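Local atomic coordinates of probable hydrolase (Pseudomonas aeruginosa, PDB entry 7AL6), a protein that has the alpha/beta hydrolase fold and is probably a hydrolase, perhaps a lipolytic one, although its substrate is not established. Residues Ala161-Glu164 with Lys165-Ala169. Residues are numbered along the deposited sequence; the frame is centred on the assembly and turned at random.
Sequences AELE and KAVEA
Leu163 and Val167 come together at the first turn of helix 163-172 through their first torsions: Leu163 holds CG opposite its own backbone N (chi1 -161°), whereas Val167 (chi1 160°) leaves CG2 beside its N, facing back along the helix. The result is an i to i+4 apolar contact at the start of a helix of the alpha/beta hydrolase fold, with Leu163 CD2 4.2 Å from Val167 CG2, the two side chains meeting at a slant. Glu162 occupies the N-cap position, and its backbone carbonyl starts the helical bonding: Ala166 N donates to Glu162 O over 3.2 Å, while Lys165 N adds a weak bond to the same oxygen. The next bond, Val167 N to Leu163 O at 3.0 Å, is straighter, and the one after it, Glu168 N to Glu164 O, is almost linear at 177°. Beyond the two segments, Val167 packs against Arg179, Ala182 and Glu183 of helix 179-189, and Leu163 reaches Gln4 of a second subunit. Glu168 OE1 has a long, weak ion pair with Arg179 NH1; its modelled closeness to the carboxylate of Glu164 is doubtful. On the cap side, the base of the Lys165 side chain touches that of Glu162, Lys165 CG standing 3.8 Å from Glu162 CB.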
loop_
_atom_site.group_PDB
_atom_site.type_symbol
_atom_site.label_atom_id
_atom_site.label_comp_id
_atom_site.label_asym_id
_atom_site.label_seq_id
_atom_site.Cartn_x
_atom_site.Cartn_y
_atom_site.Cartn_z
ATOM N N ALA A 161 21.764 -10.951 -19.071
ATOM C CA ALA A 161 22.675 -9.867 -19.468
ATOM C C ALA A 161 22.356 -9.473 -20.907
ATOM O O ALA A 161 22.398 -8.305 -21.213
ATOM C CB ALA A 161 24.097 -10.310 -19.283
ATOM N N GLU A 162 22.022 -10.445 -21.742
ATOM C CA GLU A 162 21.741 -10.246 -23.180
ATOM C C GLU A 162 20.246 -10.423 -23.458
ATOM O O GLU A 162 19.662 -11.385 -22.969
ATOM C CB GLU A 162 22.545 -11.257 -23.999
ATOM C CG GLU A 162 24.035 -10.976 -24.072
ATOM C CD GLU A 162 24.575 -10.911 -25.489
ATOM O OE1 GLU A 162 25.579 -10.226 -25.700
ATOM O OE2 GLU A 162 23.983 -11.543 -26.380
ATOM N N LEU A 163 19.673 -9.524 -24.248
ATOM C CA LEU A 163 18.254 -9.527 -24.648
ATOM C C LEU A 163 17.927 -10.829 -25.384
ATOM O O LEU A 163 16.956 -11.484 -25.027
ATOM C CB LEU A 163 18.108 -8.324 -25.567
ATOM C CG LEU A 163 16.704 -7.789 -25.784
ATOM C CD1 LEU A 163 16.780 -6.366 -26.299
ATOM C CD2 LEU A 163 15.918 -8.652 -26.743
ATOM N N GLU A 164 18.753 -11.220 -26.348
ATOM C CA GLU A 164 18.583 -12.499 -27.031
ATOM C C GLU A 164 18.451 -13.643 -26.032
ATOM O O GLU A 164 17.668 -14.575 -26.239
ATOM C CB GLU A 164 19.765 -12.757 -27.964
ATOM C CG GLU A 164 19.899 -14.193 -28.422
ATOM C CD GLU A 164 21.135 -14.403 -29.290
ATOM O OE1 GLU A 164 21.991 -15.249 -28.933
ATOM O OE2 GLU A 164 21.257 -13.707 -30.322
ATOM N N LYS A 165 19.237 -13.610 -24.954
ATOM C CA LYS A 165 19.173 -14.688 -23.975
ATOM C C LYS A 165 17.847 -14.666 -23.224
ATOM O O LYS A 165 17.341 -15.729 -22.826
ATOM C CB LYS A 165 20.335 -14.583 -22.983
ATOM C CG LYS A 165 21.735 -14.892 -23.558
ATOM C CD LYS A 165 21.814 -16.220 -24.314
ATOM C CE LYS A 165 23.055 -17.019 -23.894
ATOM N NZ LYS A 165 23.330 -18.169 -24.793
ATOM N N ALA A 166 17.278 -13.470 -23.006
ATOM C CA ALA A 166 15.960 -13.387 -22.374
ATOM C C ALA A 166 14.885 -13.999 -23.274
ATOM O O ALA A 166 14.019 -14.749 -22.802
ATOM C CB ALA A 166 15.634 -11.927 -22.043
ATOM N N VAL A 167 14.973 -13.727 -24.574
ATOM C CA VAL A 167 14.051 -14.279 -25.562
ATOM C C VAL A 167 14.128 -15.798 -25.581
ATOM O O VAL A 167 13.116 -16.498 -25.423
ATOM C CB VAL A 167 14.372 -13.702 -26.949
ATOM C CG1 VAL A 167 13.793 -14.579 -28.066
ATOM C CG2 VAL A 167 13.886 -12.278 -27.046
ATOM N N GLU A 168 15.330 -16.330 -25.827
ATOM C CA GLU A 168 15.512 -17.776 -25.850
ATOM C C GLU A 168 15.060 -18.420 -24.554
ATOM O O GLU A 168 14.536 -19.536 -24.573
ATOM C CB GLU A 168 16.981 -18.112 -26.145
ATOM C CG GLU A 168 17.369 -17.770 -27.582
ATOM C CD GLU A 168 18.864 -17.554 -27.790
ATOM O OE1 GLU A 168 19.219 -16.868 -28.777
ATOM O OE2 GLU A 168 19.672 -18.079 -26.988
ATOM N N ALA A 169 15.197 -17.736 -23.417
ATOM C CA ALA A 169 14.656 -18.339 -22.203
ATOM C C ALA A 169 13.137 -18.530 -22.303
ATOM O O ALA A 169 12.581 -19.462 -21.694
ATOM C CB ALA A 169 15.037 -17.501 -20.989
#